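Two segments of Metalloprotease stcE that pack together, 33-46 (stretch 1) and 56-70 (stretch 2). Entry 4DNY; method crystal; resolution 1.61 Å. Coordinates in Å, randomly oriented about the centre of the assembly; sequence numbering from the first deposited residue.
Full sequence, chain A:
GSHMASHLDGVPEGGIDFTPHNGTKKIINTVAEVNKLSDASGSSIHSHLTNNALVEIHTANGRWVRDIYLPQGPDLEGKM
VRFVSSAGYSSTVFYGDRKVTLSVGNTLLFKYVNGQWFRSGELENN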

# COMPACT_ATOMS: atom_id res chain seq x y z
N GLU A 33 -9.36 -8.37 -5.94
CA GLU A 33 -8.01 -7.75 -5.84
C GLU A 33 -7.61 -7.51 -4.39
O GLU A 33 -6.43 -7.70 -4.03
N VAL A 34 -8.54 -7.10 -3.56
CA VAL A 34 -8.25 -6.92 -2.15
C VAL A 34 -7.84 -8.24 -1.50
O VAL A 34 -6.94 -8.28 -0.65
N ASN A 35 -8.49 -9.31 -1.92
CA ASN A 35 -8.20 -10.63 -1.36
C ASN A 35 -6.73 -11.06 -1.58
O ASN A 35 -6.21 -11.84 -0.79
N LYS A 36 -6.09 -10.57 -2.62
CA LYS A 36 -4.68 -10.90 -2.91
C LYS A 36 -3.68 -10.22 -1.98
O LYS A 36 -2.49 -10.56 -2.01
N LEU A 37 -4.12 -9.24 -1.19
CA LEU A 37 -3.21 -8.38 -0.45
C LEU A 37 -2.61 -9.04 0.79
O LEU A 37 -1.64 -8.53 1.35
N SER A 38 -3.18 -10.16 1.20
CA SER A 38 -2.67 -10.90 2.34
C SER A 38 -1.39 -11.68 2.01
O SER A 38 -0.70 -12.17 2.91
N ASP A 39 -1.01 -11.70 0.73
CA ASP A 39 0.25 -12.36 0.30
C ASP A 39 1.44 -11.79 1.04
O ASP A 39 1.70 -10.61 0.98
N ALA A 40 2.24 -12.66 1.68
CA ALA A 40 3.34 -12.20 2.52
C ALA A 40 4.38 -11.42 1.75
O ALA A 40 5.11 -10.60 2.31
N SER A 41 4.47 -11.69 0.48
CA SER A 41 5.44 -11.02 -0.39
C SER A 41 4.91 -9.78 -1.04
O SER A 41 5.60 -9.12 -1.72
N GLY A 42 3.63 -9.48 -0.82
CA GLY A 42 3.01 -8.34 -1.48
C GLY A 42 3.06 -8.46 -2.99
O GLY A 42 3.28 -7.49 -3.70
N SER A 43 2.92 -9.69 -3.50
CA SER A 43 3.17 -9.92 -4.92
C SER A 43 2.28 -9.11 -5.87
O SER A 43 2.74 -8.63 -6.88
N SER A 44 0.99 -8.93 -5.55
CA SER A 44 0.10 -8.23 -6.47
C SER A 44 0.40 -6.76 -6.50
O SER A 44 0.37 -6.17 -7.55
N ILE A 45 0.71 -6.18 -5.35
CA ILE A 45 1.12 -4.76 -5.30
C ILE A 45 2.38 -4.61 -6.13
O ILE A 45 2.51 -3.70 -6.93
N HIS A 46 3.34 -5.56 -5.95
CA HIS A 46 4.59 -5.52 -6.68
C HIS A 46 4.34 -5.51 -8.21
O HIS A 46 4.90 -4.71 -8.95
N GLU A 56 -3.16 2.58 -5.23
CA GLU A 56 -4.05 3.14 -4.21
C GLU A 56 -5.09 2.05 -3.89
O GLU A 56 -5.85 1.65 -4.78
N ILE A 57 -5.09 1.61 -2.64
CA ILE A 57 -5.93 0.52 -2.19
C ILE A 57 -7.07 1.05 -1.38
O ILE A 57 -6.87 1.83 -0.44
N HIS A 58 -8.28 0.66 -1.77
CA HIS A 58 -9.50 1.07 -1.04
C HIS A 58 -10.13 -0.15 -0.41
O HIS A 58 -10.70 -0.99 -1.12
N THR A 59 -10.01 -0.30 0.92
CA THR A 59 -10.75 -1.34 1.64
C THR A 59 -12.12 -0.76 2.02
O THR A 59 -12.25 0.47 2.21
N ALA A 60 -13.10 -1.61 2.15
CA ALA A 60 -14.46 -1.18 2.48
C ALA A 60 -15.17 -2.30 3.16
O ALA A 60 -14.67 -3.43 3.21
N ASN A 61 -16.38 -2.02 3.72
CA ASN A 61 -17.19 -3.09 4.24
C ASN A 61 -17.49 -4.10 3.11
O ASN A 61 -17.84 -3.73 1.99
N GLY A 62 -17.23 -5.37 3.43
CA GLY A 62 -17.40 -6.44 2.46
C GLY A 62 -16.21 -6.60 1.52
O GLY A 62 -16.28 -7.42 0.59
N ARG A 63 -15.17 -5.81 1.73
CA ARG A 63 -14.03 -5.76 0.82
C ARG A 63 -12.78 -5.44 1.60
O ARG A 63 -12.21 -4.33 1.50
N TRP A 64 -12.37 -6.42 2.41
CA TRP A 64 -11.37 -6.24 3.48
C TRP A 64 -10.54 -7.47 3.68
O TRP A 64 -11.03 -8.58 3.45
N VAL A 65 -9.28 -7.28 4.04
CA VAL A 65 -8.51 -8.35 4.62
C VAL A 65 -7.78 -7.84 5.83
O VAL A 65 -7.53 -6.63 5.92
N ARG A 66 -7.44 -8.74 6.74
CA ARG A 66 -6.78 -8.36 7.99
C ARG A 66 -5.37 -7.85 7.84
O ARG A 66 -5.05 -6.87 8.46
N ASP A 67 -4.56 -8.55 7.07
CA ASP A 67 -3.14 -8.25 6.99
C ASP A 67 -2.79 -7.92 5.59
O ASP A 67 -3.15 -8.63 4.70
N ILE A 68 -2.05 -6.84 5.42
CA ILE A 68 -1.59 -6.41 4.13
C ILE A 68 -0.09 -6.17 4.16
O ILE A 68 0.41 -5.39 4.96
N TYR A 69 0.62 -6.78 3.20
CA TYR A 69 2.07 -6.72 3.19
C TYR A 69 2.60 -5.89 2.03
O TYR A 69 2.28 -6.17 0.87
N LEU A 70 3.44 -4.89 2.32
CA LEU A 70 4.08 -4.19 1.22
C LEU A 70 5.29 -5.02 0.70
O LEU A 70 5.99 -5.62 1.48

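Residues with apolar side chains, together with Tyr 69, account for most of the 698 Å² buried between the stretches. On stretch 1 the CA-to-CB bonds of Val 34, Leu 37 and Ile 45 point toward stretch 2; Ile 57, Val 65 and Tyr 69 answer from the other side. Leu 37 (chi1 m, chi2 t) places CD1 3.6 Å from Ile 57 CG2, while its CB lies 4.1 Å from Ile 68 CG2 and 4.2 Å from Val 65 CG2. Ile 45 (m, t) extends CD1 to 3.7 Å from Ile 57 CD1 (Ile 57 m, t) and 3.9 Å from Leu 70 CD2; Leu 70 (m, t) starts away, but its end comes nearer. Val 34 (t) sets CG2 3.9 Å from Arg 63 CD and CG1 4.3 Å from CG2 of Val 65 (m). The guanidinium of Arg 63 is held within its own stretch, NH2 donating to His 58 O at 2.9 Å.

Tyr 69 (chi1 m, chi2 -91°) packs against the turn from Asp 39 to Gly 42. Ala 40 CA sits 4.0 Å from the Tyr 69 ring centroid, 21° off the normal, a CH-pi contact over one face. Gly 42 CA approaches Tyr 69 O to 3.3 Å; an ideal CB there would clash with that oxygen at 2.5 Å, and the positive phi also favours glycine.

Direct polar bonding is sparse. Tyr 69 N donates a weak hydrogen bond to Leu 37 O (3.4 Å, 159°), and Ile 68 CA makes a CA-H...O contact with the same Leu 37 O at 3.5 Å. Ser 38 CA similarly meets Asp 67 O at 3.3 Å, an oxygen otherwise lacking a partner. Water 1 donates to Leu 37 O and Tyr 69 O, both 2.8 Å from its oxygen, bridging two backbone acceptors that cannot bond each other.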

# COMPACT_ATOMS: atom_id res chain seq x y z
CB GLU A 33 -7.91 -6.46 -6.67
CG GLU A 33 -7.92 -6.76 -8.20
CD GLU A 33 -7.20 -5.69 -9.06
OE1 GLU A 33 -7.35 -4.46 -8.79
OE2 GLU A 33 -6.47 -6.08 -10.01
CB VAL A 34 -9.39 -6.19 -1.41
CG1 VAL A 34 -9.23 -6.26 0.12
CG2 VAL A 34 -9.43 -4.74 -1.88
CB ASN A 35 -9.15 -11.68 -1.99
CG ASN A 35 -10.50 -11.69 -1.40
OD1 ASN A 35 -10.76 -11.08 -0.36
ND2 ASN A 35 -11.43 -12.40 -2.08
CB LYS A 36 -4.33 -10.62 -4.36
CG LYS A 36 -5.14 -11.39 -5.43
CD LYS A 36 -4.63 -10.99 -6.82
CE LYS A 36 -5.43 -11.68 -7.91
NZ LYS A 36 -4.91 -11.21 -9.25
CB LEU A 37 -3.88 -7.04 -0.07
CG LEU A 37 -4.38 -6.18 -1.26
CD1 LEU A 37 -5.09 -4.98 -0.68
CD2 LEU A 37 -3.21 -5.77 -2.15
CB SER A 38 -3.78 -11.81 2.82
OG SER A 38 -4.12 -12.73 1.73
CB ASP A 39 0.45 -12.23 -1.23
CG ASP A 39 1.67 -13.00 -1.73
OD1 ASP A 39 1.62 -14.23 -1.87
OD2 ASP A 39 2.73 -12.41 -1.97
CB ALA A 40 4.03 -13.43 3.20
CB SER A 41 5.78 -11.91 -1.56
OG SER A 41 6.32 -13.09 -1.11
CB SER A 43 3.06 -11.43 -5.24
OG SER A 43 4.07 -12.10 -4.53
CB SER A 44 -1.41 -8.47 -6.17
OG SER A 44 -1.79 -7.94 -4.94
CB ILE A 45 1.38 -4.30 -3.84
CG1 ILE A 45 0.05 -4.25 -3.01
CG2 ILE A 45 2.03 -2.87 -3.84
CD1 ILE A 45 0.25 -3.79 -1.59
CB HIS A 46 5.43 -6.74 -6.27
CG HIS A 46 6.90 -6.56 -6.45
ND1 HIS A 46 7.82 -7.27 -5.68
CD2 HIS A 46 7.62 -5.74 -7.25
CE1 HIS A 46 9.05 -6.87 -6.01
NE2 HIS A 46 8.96 -5.97 -6.98
CB GLU A 56 -4.74 4.42 -4.69
CG GLU A 56 -5.72 4.96 -3.66
CD GLU A 56 -6.18 6.40 -3.95
OE1 GLU A 56 -5.39 7.24 -4.42
OE2 GLU A 56 -7.32 6.68 -3.70
CB ILE A 57 -5.09 -0.44 -1.33
CG1 ILE A 57 -4.06 -1.14 -2.20
CG2 ILE A 57 -5.99 -1.47 -0.54
CD1 ILE A 57 -2.88 -1.81 -1.39
CB HIS A 58 -10.51 1.65 -2.00
CG HIS A 58 -10.12 2.96 -2.59
ND1 HIS A 58 -10.85 3.54 -3.62
CD2 HIS A 58 -8.99 3.70 -2.45
CE1 HIS A 58 -10.24 4.68 -3.95
NE2 HIS A 58 -9.10 4.80 -3.27
CB THR A 59 -9.99 -1.82 2.84
OG1 THR A 59 -9.57 -0.71 3.60
CG2 THR A 59 -8.76 -2.70 2.43
CB ALA A 60 -15.21 -0.75 1.18
CB ASN A 61 -18.45 -2.53 4.85
CG ASN A 61 -18.21 -1.78 6.16
OD1 ASN A 61 -17.22 -2.06 6.86
ND2 ASN A 61 -19.10 -0.86 6.50
CB ARG A 63 -14.29 -4.69 -0.23
CG ARG A 63 -13.29 -4.68 -1.38
CD ARG A 63 -13.00 -3.26 -1.86
NE ARG A 63 -14.23 -2.58 -2.25
CZ ARG A 63 -14.38 -1.27 -2.38
NH1 ARG A 63 -15.54 -0.78 -2.76
NH2 ARG A 63 -13.38 -0.43 -2.14
CB TRP A 64 -12.11 -5.89 4.79
CG TRP A 64 -11.38 -6.00 6.07
CD1 TRP A 64 -10.65 -5.00 6.70
CD2 TRP A 64 -11.25 -7.17 6.90
NE1 TRP A 64 -10.06 -5.51 7.84
CE2 TRP A 64 -10.45 -6.82 8.01
CE3 TRP A 64 -11.75 -8.47 6.81
CZ2 TRP A 64 -10.14 -7.69 8.99
CZ3 TRP A 64 -11.44 -9.37 7.79
CH2 TRP A 64 -10.64 -9.00 8.89
CB VAL A 65 -7.40 -8.89 3.65
CG1 VAL A 65 -8.10 -9.72 2.54
CG2 VAL A 65 -6.51 -7.75 3.11
CB ARG A 66 -6.79 -9.55 8.94
CG ARG A 66 -6.44 -9.14 10.34
CD ARG A 66 -6.36 -10.33 11.23
NE ARG A 66 -5.06 -10.98 11.00
CZ ARG A 66 -4.66 -12.15 11.48
NH1 ARG A 66 -5.46 -12.88 12.26
NH2 ARG A 66 -3.44 -12.58 11.17
CB ASP A 67 -2.28 -9.45 7.43
CG ASP A 67 -2.52 -9.85 8.90
OD1 ASP A 67 -2.77 -8.99 9.74
OD2 ASP A 67 -2.40 -11.06 9.21
CB ILE A 68 -2.26 -5.08 3.74
CG1 ILE A 68 -3.81 -5.31 3.72
CG2 ILE A 68 -1.73 -4.57 2.39
CD1 ILE A 68 -4.62 -4.03 3.75
CB TYR A 69 2.66 -8.13 3.09
CG TYR A 69 2.36 -8.98 4.32
CD1 TYR A 69 3.22 -9.03 5.38
CD2 TYR A 69 1.16 -9.72 4.38
CE1 TYR A 69 2.95 -9.84 6.48
CE2 TYR A 69 0.88 -10.52 5.49
CZ TYR A 69 1.79 -10.53 6.54
OH TYR A 69 1.52 -11.32 7.67
CB LEU A 70 4.50 -2.79 1.69
CG LEU A 70 3.41 -1.84 2.13
CD1 LEU A 70 3.99 -0.40 2.17
CD2 LEU A 70 2.21 -1.82 1.16
O HOH W 1 -0.07 -6.96 -0.37
O HOH W 2 6.72 -8.34 1.52